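Long-range contact in serine Proteinase Inhibitor (SERPIN), Chain B (Thermobifida fusca, PDB 1MTP), which is the C-terminal part of a serpin, a family whose members typically trap serine proteinases, and probably completes the serpin fold together with the larger chain: residues Arg15-Ile19 with Gly31-Asp35. Numbering follows the deposited sequence.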
ATOM      1  N   ARG B  15       5.188  16.780 -13.911  1.00 10.46           N
ATOM      2  CA  ARG B  15       5.864  15.646 -14.531  1.00 10.77           C
ATOM      3  C   ARG B  15       5.816  14.504 -13.518  1.00 10.61           C
ATOM      4  O   ARG B  15       5.424  14.722 -12.371  1.00  8.91           O
ATOM      5  CB  ARG B  15       7.306  16.012 -14.922  1.00 11.47           C
ATOM      6  CG  ARG B  15       8.173  16.628 -13.833  1.00 11.15           C
ATOM      7  CD  ARG B  15       9.546  16.972 -14.418  1.00 11.88           C
ATOM      8  NE  ARG B  15      10.359  17.806 -13.539  1.00 11.79           N
ATOM      9  CZ  ARG B  15      11.093  17.352 -12.527  1.00 12.01           C
ATOM     10  NH1 ARG B  15      11.129  16.055 -12.254  1.00 11.42           N
ATOM     11  NH2 ARG B  15      11.792  18.202 -11.788  1.00 13.27           N
ATOM     12  N   PRO B  16       6.198  13.276 -13.916  1.00 10.41           N
ATOM     13  CA  PRO B  16       6.153  12.149 -12.977  1.00 10.22           C
ATOM     14  C   PRO B  16       6.620  12.474 -11.564  1.00  9.79           C
ATOM     15  O   PRO B  16       7.693  13.039 -11.361  1.00  9.71           O
ATOM     16  CB  PRO B  16       7.013  11.096 -13.667  1.00 10.17           C
ATOM     17  CG  PRO B  16       6.695  11.341 -15.112  1.00 11.17           C
ATOM     18  CD  PRO B  16       6.802  12.855 -15.194  1.00 10.61           C
ATOM     19  N   PHE B  17       5.797  12.103 -10.588  1.00  9.82           N
ATOM     20  CA  PHE B  17       6.095  12.376  -9.190  1.00  8.97           C
ATOM     21  C   PHE B  17       5.807  11.177  -8.302  1.00  9.30           C
ATOM     22  O   PHE B  17       5.289  10.161  -8.761  1.00 10.43           O
ATOM     23  CB  PHE B  17       5.270  13.570  -8.698  1.00 10.24           C
ATOM     24  CG  PHE B  17       3.780  13.385  -8.831  1.00 10.51           C
ATOM     25  CD1 PHE B  17       3.141  13.582 -10.054  1.00 10.36           C
ATOM     26  CD2 PHE B  17       3.009  13.039  -7.725  1.00 11.09           C
ATOM     27  CE1 PHE B  17       1.757  13.445 -10.170  1.00  9.43           C
ATOM     28  CE2 PHE B  17       1.622  12.896  -7.831  1.00  9.73           C
ATOM     29  CZ  PHE B  17       0.997  13.102  -9.056  1.00  9.57           C
ATOM     30  N   HIS B  18       6.148  11.303  -7.026  1.00  9.33           N
ATOM     31  CA  HIS B  18       5.904  10.230  -6.077  1.00  9.27           C
ATOM     32  C   HIS B  18       5.060  10.771  -4.935  1.00  9.13           C
ATOM     33  O   HIS B  18       5.165  11.942  -4.565  1.00  9.52           O
ATOM     34  CB  HIS B  18       7.232   9.676  -5.562  1.00 10.73           C
ATOM     35  CG  HIS B  18       8.155   9.242  -6.656  1.00 12.66           C
ATOM     36  ND1 HIS B  18       9.025  10.108  -7.284  1.00 15.98           N
ATOM     37  CD2 HIS B  18       8.293   8.051  -7.284  1.00 11.80           C
ATOM     38  CE1 HIS B  18       9.659   9.467  -8.251  1.00 14.10           C
ATOM     39  NE2 HIS B  18       9.231   8.218  -8.272  1.00 14.80           N
ATOM     40  N   ILE B  19       4.209   9.917  -4.387  1.00  8.01           N
ATOM     41  CA  ILE B  19       3.332  10.331  -3.312  1.00  8.66           C
ATOM     42  C   ILE B  19       3.357   9.305  -2.187  1.00  7.95           C
ATOM     43  O   ILE B  19       3.349   8.097  -2.427  1.00  8.28           O
ATOM     44  CB  ILE B  19       1.891  10.537  -3.856  1.00  8.66           C
ATOM     45  CG1 ILE B  19       0.977  11.081  -2.759  1.00 11.09           C
ATOM     46  CG2 ILE B  19       1.355   9.238  -4.428  1.00 11.20           C
ATOM     47  CD1 ILE B  19      -0.356  11.586  -3.292  1.00 12.59           C
ATOM     48  N   GLY B  31       2.893   5.715  -4.140  1.00  7.90           N
ATOM     49  CA  GLY B  31       2.709   5.728  -5.570  1.00  9.17           C
ATOM     50  C   GLY B  31       3.704   6.560  -6.336  1.00  9.15           C
ATOM     51  O   GLY B  31       4.346   7.470  -5.805  1.00  9.11           O
ATOM     52  N   SER B  32       3.846   6.193  -7.603  1.00  8.84           N
ATOM     53  CA  SER B  32       4.687   6.893  -8.556  1.00  9.57           C
ATOM     54  C   SER B  32       3.659   7.150  -9.650  1.00  9.38           C
ATOM     55  O   SER B  32       3.158   6.212 -10.275  1.00  9.95           O
ATOM     56  CB  SER B  32       5.819   5.997  -9.057  1.00 10.39           C
ATOM     57  OG  SER B  32       6.773   5.779  -8.027  1.00 12.61           O
ATOM     58  N   ILE B  33       3.326   8.420  -9.850  1.00  9.34           N
ATOM     59  CA  ILE B  33       2.308   8.815 -10.814  1.00  9.89           C
ATOM     60  C   ILE B  33       2.928   9.411 -12.069  1.00 10.07           C
ATOM     61  O   ILE B  33       3.715  10.357 -11.990  1.00 10.67           O
ATOM     62  CB  ILE B  33       1.349   9.836 -10.164  1.00 11.15           C
ATOM     63  CG1 ILE B  33       0.911   9.328  -8.782  1.00 11.82           C
ATOM     64  CG2 ILE B  33       0.145  10.072 -11.060  1.00 12.03           C
ATOM     65  CD1 ILE B  33       0.222   7.971  -8.793  1.00 13.32           C
ATOM     66  N   ALA B  34       2.567   8.865 -13.228  1.00 10.92           N
ATOM     67  CA  ALA B  34       3.132   9.335 -14.489  1.00 11.65           C
ATOM     68  C   ALA B  34       2.134   9.874 -15.509  1.00 12.27           C
ATOM     69  O   ALA B  34       2.500  10.685 -16.356  1.00 12.37           O
ATOM     70  CB  ALA B  34       3.950   8.219 -15.120  1.00 13.83           C
ATOM     71  N   ASP B  35       0.886   9.425 -15.439  1.00 12.64           N
ATOM     72  CA  ASP B  35      -0.136   9.870 -16.386  1.00 14.50           C
ATOM     73  C   ASP B  35      -1.443  10.084 -15.624  1.00 14.11           C
ATOM     74  O   ASP B  35      -2.295   9.202 -15.578  1.00 14.84           O
ATOM     75  CB  ASP B  35      -0.326   8.802 -17.469  1.00 17.46           C
ATOM     76  CG  ASP B  35      -0.911   9.365 -18.751  1.00 20.95           C
ATOM     77  OD1 ASP B  35      -1.919  10.091 -18.676  1.00 23.75           O
ATOM     78  OD2 ASP B  35      -0.360   9.071 -19.835  1.00 25.12           O
TER
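The ring of F17 lies with one face over I33, its neighbour across the hairpin of strands 17-23 and 26-33. I33 CB sits off-centre beneath that face, 3.8 Å from the ring centroid of F17 and 24° from the ring normal, a CH-pi contact. The two branches of I33 straddle CZ of the ring, CG2 also meeting CE1 and CG1 also meeting CE2. The first torsion of F17, chi1 58°, sets CG between the backbone N and the carbonyl carbon and swings the far end toward the partner strand.

Under this pair the backbones are locked in both directions, F17 N to I33 O at 3.1 Å and I33 N to F17 O at 2.8 Å. The next hydrogen-bonded pair, I19 with G31, repeats the exchange: I19 N reaches G31 O at 2.8 Å, with the donor tilted 29° from the carbonyl plane, and G31 N returns to I19 O at 3.0 Å. I19 turns CG2 toward the G31 backbone; a CB on G31 would come about 3.3 Å from I19 CG2, a tight fit consistent with glycine at this position. Beyond the strand ends, P16 CG rests 4.2 Å from A34 CB.

H18 and S32 put their side chains on the opposite face from F17 and I33, and S32 OG is hydrogen-bonded to a polar side chain of the other chain. Replacing F17 with an alanine would probably strip I33 of its aromatic cover and open a gap there.

The chemistry is thus split: paired amides fix the alignment, apolar contacts, chiefly F17 on I33, line one face, and through H18, G31 and S32 the ladder continues into a strand of the other chain, consistent with a serpin sheet assembled from both pieces.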